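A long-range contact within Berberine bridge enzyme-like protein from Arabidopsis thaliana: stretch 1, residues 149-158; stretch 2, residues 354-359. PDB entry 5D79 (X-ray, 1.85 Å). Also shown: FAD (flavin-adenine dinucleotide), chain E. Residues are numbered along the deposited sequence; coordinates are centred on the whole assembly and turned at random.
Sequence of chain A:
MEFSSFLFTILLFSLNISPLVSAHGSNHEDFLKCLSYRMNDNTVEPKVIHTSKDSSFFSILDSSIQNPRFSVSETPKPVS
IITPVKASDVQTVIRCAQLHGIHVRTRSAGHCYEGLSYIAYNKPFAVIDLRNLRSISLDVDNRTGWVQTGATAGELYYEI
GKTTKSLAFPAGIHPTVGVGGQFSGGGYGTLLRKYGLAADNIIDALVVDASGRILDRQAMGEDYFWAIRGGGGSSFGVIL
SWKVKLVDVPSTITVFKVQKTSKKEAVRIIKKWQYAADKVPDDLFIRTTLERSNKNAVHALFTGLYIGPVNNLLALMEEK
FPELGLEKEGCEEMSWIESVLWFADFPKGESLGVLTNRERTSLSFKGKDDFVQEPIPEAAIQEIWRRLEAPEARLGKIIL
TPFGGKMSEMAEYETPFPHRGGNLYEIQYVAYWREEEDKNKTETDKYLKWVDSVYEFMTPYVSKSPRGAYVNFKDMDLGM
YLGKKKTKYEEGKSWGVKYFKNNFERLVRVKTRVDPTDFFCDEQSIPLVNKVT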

# COMPACT_ATOMS: atom_id res chain seq x y z
N THR A 149 7.47 -2.90 12.84
CA THR A 149 7.01 -3.10 11.46
C THR A 149 6.15 -4.35 11.20
O THR A 149 5.61 -4.51 10.11
CB THR A 149 8.23 -3.17 10.52
OG1 THR A 149 9.22 -4.02 11.10
CG2 THR A 149 8.81 -1.76 10.33
N GLY A 150 6.02 -5.21 12.21
CA GLY A 150 5.17 -6.38 12.08
C GLY A 150 3.71 -6.05 12.33
O GLY A 150 2.82 -6.87 12.11
N ALA A 151 3.47 -4.82 12.79
CA ALA A 151 2.13 -4.35 13.12
C ALA A 151 1.32 -4.06 11.87
O ALA A 151 1.88 -3.74 10.82
CB ALA A 151 2.21 -3.12 13.99
N THR A 152 0.00 -4.19 11.97
CA THR A 152 -0.84 -3.80 10.86
C THR A 152 -1.34 -2.40 11.10
O THR A 152 -1.32 -1.93 12.23
CB THR A 152 -2.05 -4.72 10.66
OG1 THR A 152 -2.96 -4.54 11.76
CG2 THR A 152 -1.64 -6.18 10.54
N ALA A 153 -1.77 -1.75 10.02
CA ALA A 153 -2.44 -0.47 10.10
C ALA A 153 -3.66 -0.52 11.05
O ALA A 153 -3.89 0.41 11.83
CB ALA A 153 -2.85 -0.01 8.72
N GLY A 154 -4.43 -1.60 10.98
CA GLY A 154 -5.54 -1.80 11.89
C GLY A 154 -5.15 -1.83 13.36
O GLY A 154 -5.84 -1.24 14.20
N GLU A 155 -4.06 -2.51 13.69
CA GLU A 155 -3.60 -2.57 15.08
C GLU A 155 -3.19 -1.18 15.55
O GLU A 155 -3.50 -0.77 16.67
CB GLU A 155 -2.44 -3.57 15.23
CG GLU A 155 -2.86 -5.04 15.10
CD GLU A 155 -1.70 -5.99 14.74
OE1 GLU A 155 -0.56 -5.53 14.52
OE2 GLU A 155 -1.96 -7.21 14.67
N LEU A 156 -2.50 -0.45 14.67
CA LEU A 156 -2.08 0.91 14.99
C LEU A 156 -3.29 1.81 15.24
O LEU A 156 -3.36 2.53 16.24
CB LEU A 156 -1.21 1.47 13.87
CG LEU A 156 -0.89 2.95 14.04
CD1 LEU A 156 -0.04 3.16 15.29
CD2 LEU A 156 -0.21 3.49 12.81
N TYR A 157 -4.24 1.75 14.31
CA TYR A 157 -5.49 2.48 14.44
C TYR A 157 -6.15 2.20 15.78
O TYR A 157 -6.59 3.12 16.47
CB TYR A 157 -6.43 2.10 13.30
CG TYR A 157 -6.03 2.66 11.97
CD1 TYR A 157 -5.14 3.71 11.89
CD2 TYR A 157 -6.54 2.14 10.79
CE1 TYR A 157 -4.76 4.24 10.66
CE2 TYR A 157 -6.19 2.66 9.55
CZ TYR A 157 -5.30 3.71 9.50
OH TYR A 157 -4.93 4.24 8.30
N TYR A 158 -6.19 0.93 16.14
CA TYR A 158 -6.87 0.48 17.35
C TYR A 158 -6.22 1.07 18.58
O TYR A 158 -6.89 1.49 19.52
CB TYR A 158 -6.88 -1.04 17.43
CG TYR A 158 -7.63 -1.59 18.60
CD1 TYR A 158 -9.03 -1.53 18.65
CD2 TYR A 158 -6.97 -2.21 19.66
CE1 TYR A 158 -9.73 -2.05 19.72
CE2 TYR A 158 -7.66 -2.73 20.73
CZ TYR A 158 -9.04 -2.65 20.76
OH TYR A 158 -9.72 -3.17 21.84
PA FAD E . 4.20 -7.18 2.55
O1A FAD E . 3.95 -8.18 1.44
O2A FAD E . 4.52 -7.84 3.87
O5B FAD E . 5.37 -6.16 2.09
C5B FAD E . 5.36 -5.56 0.81
C4B FAD E . 6.76 -5.11 0.36
O4B FAD E . 7.38 -4.39 1.41
C3B FAD E . 7.65 -6.30 0.03
O3B FAD E . 8.51 -6.01 -1.05
C2B FAD E . 8.43 -6.50 1.32
O2B FAD E . 9.70 -7.10 1.10
C1B FAD E . 8.51 -5.09 1.89
N9A FAD E . 8.56 -5.03 3.37
C8A FAD E . 7.60 -5.38 4.29
N7A FAD E . 8.08 -5.14 5.53
C5A FAD E . 9.33 -4.64 5.43
C6A FAD E . 10.28 -4.23 6.37
N6A FAD E . 9.95 -4.05 7.64
N1A FAD E . 11.50 -3.75 5.94
C2A FAD E . 11.78 -3.67 4.59
N3A FAD E . 10.84 -4.09 3.67
C4A FAD E . 9.64 -4.56 4.08
N1 FAD E . -2.05 0.86 -0.24
C2 FAD E . -2.43 2.19 -0.14
O2 FAD E . -1.59 3.06 0.11
N3 FAD E . -3.77 2.53 -0.29
C4 FAD E . -4.73 1.57 -0.55
O4 FAD E . -5.92 1.90 -0.57
C4X FAD E . -4.35 0.23 -0.63
N5 FAD E . -5.30 -0.77 -0.76
C5X FAD E . -4.93 -2.09 -0.53
C6 FAD E . -5.88 -3.10 -0.40
C7 FAD E . -5.50 -4.42 -0.17
C7M FAD E . -6.54 -5.49 -0.04
C8 FAD E . -4.15 -4.74 -0.03
C8M FAD E . -3.70 -6.15 0.19
C9 FAD E . -3.19 -3.74 -0.16
C9A FAD E . -3.57 -2.42 -0.46
N10 FAD E . -2.63 -1.43 -0.63
C10 FAD E . -3.00 -0.11 -0.44
C1' FAD E . -1.20 -1.78 -0.92
C2' FAD E . -0.34 -1.94 0.32
O2' FAD E . -0.21 -0.69 0.96
C3' FAD E . 1.01 -2.48 -0.12
O3' FAD E . 0.82 -3.78 -0.64
C4' FAD E . 1.99 -2.59 1.02
O4' FAD E . 3.30 -2.58 0.53
C5' FAD E . 1.80 -3.93 1.71
O5' FAD E . 2.45 -3.88 2.96
P FAD E . 2.46 -5.23 3.83
O1P FAD E . 3.43 -5.09 4.97
O2P FAD E . 1.08 -5.56 4.33
O3P FAD E . 2.87 -6.28 2.68
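Stretch 2 (354-359) VLTNRE

Stretch 2 packs across the first turns of a helix in stretch 1 in a mixed contact, polar around R358 and apolar around L355 and T356. Residues 354-356 form the end portion of a 3-10 segment, and the chain then runs on as loop or turn through R358. The two backbones come closest at G154 and L355, whose CA atoms are 4.7 Å apart. Next come E155 CA and T356 CA, at 5.0 Å. The pairing thus first rises along both chains, then turns back, with R358 CA nearest T152 CA at 8.0 Å, so no single direction holds throughout. G154 allows this approach: its CA makes a CA-H...O contact of 3.3 Å with L355 O, and a CB on G154 would clash with that oxygen.

L355 points toward the helix. Its CB lies 4.1 Å from Y158 CB, and its CD1 lies 4.3 Å from Y157 CB. T356 sets its methyl over one face of the Y158 ring, with CG2 3.5 Å from the ring centroid.

R358 reaches back to the start of the helix. Its NH2 donates to G150 O at 2.8 Å and forms a salt bridge with E155 OE2 at 3.2 Å. T152 CG2 covers one face of the guanidinium, 3.7 Å from R358 CZ. T152 also caps the helix, its OG1 accepting from E155 N at 3.0 Å. Water 2 donates to both E155 OE2 (2.6 Å) and T356 O (2.4 Å), bridging the stretches.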

# COMPACT_ATOMS: atom_id res chain seq x y z
N VAL A 354 -12.52 -5.06 15.89
CA VAL A 354 -12.38 -5.76 14.61
C VAL A 354 -11.17 -5.24 13.85
O VAL A 354 -10.71 -5.87 12.90
CB VAL A 354 -13.62 -5.61 13.74
CG1 VAL A 354 -14.84 -6.09 14.50
CG2 VAL A 354 -13.80 -4.17 13.30
N LEU A 355 -10.66 -4.10 14.29
CA LEU A 355 -9.49 -3.51 13.66
C LEU A 355 -8.27 -4.37 13.88
O LEU A 355 -7.32 -4.34 13.09
CB LEU A 355 -9.25 -2.11 14.22
CG LEU A 355 -10.39 -1.18 13.84
CD1 LEU A 355 -10.08 0.19 14.38
CD2 LEU A 355 -10.60 -1.15 12.33
N THR A 356 -8.32 -5.16 14.95
CA THR A 356 -7.22 -6.01 15.39
C THR A 356 -7.20 -7.40 14.77
O THR A 356 -6.26 -8.15 15.02
CB THR A 356 -7.25 -6.18 16.92
OG1 THR A 356 -8.31 -7.07 17.27
CG2 THR A 356 -7.50 -4.85 17.59
N ASN A 357 -8.21 -7.75 13.98
CA ASN A 357 -8.21 -9.04 13.29
C ASN A 357 -7.18 -9.06 12.18
O ASN A 357 -7.03 -8.11 11.43
CB ASN A 357 -9.58 -9.35 12.69
CG ASN A 357 -10.70 -9.30 13.72
OD1 ASN A 357 -10.51 -9.60 14.90
ND2 ASN A 357 -11.90 -8.92 13.25
N ARG A 358 -6.46 -10.16 12.09
CA ARG A 358 -5.49 -10.35 11.02
C ARG A 358 -5.86 -11.61 10.27
O ARG A 358 -5.05 -12.53 10.18
CB ARG A 358 -4.06 -10.44 11.57
CG ARG A 358 -3.45 -9.13 12.00
CD ARG A 358 -2.13 -9.36 12.71
NE ARG A 358 -1.01 -9.67 11.81
CZ ARG A 358 0.20 -9.12 11.91
NH1 ARG A 358 1.17 -9.45 11.07
NH2 ARG A 358 0.44 -8.22 12.87
N GLU A 359 -7.08 -11.68 9.76
CA GLU A 359 -7.50 -12.90 9.11
C GLU A 359 -7.13 -12.89 7.63
O GLU A 359 -6.96 -11.82 7.02
CB GLU A 359 -9.00 -13.14 9.31
CG GLU A 359 -9.36 -13.55 10.74
CD GLU A 359 -8.53 -14.74 11.27
OE1 GLU A 359 -8.60 -15.84 10.67
OE2 GLU A 359 -7.82 -14.56 12.28
O HOH W 1 -5.27 -5.84 12.16
O HOH W 2 -4.06 -7.91 16.02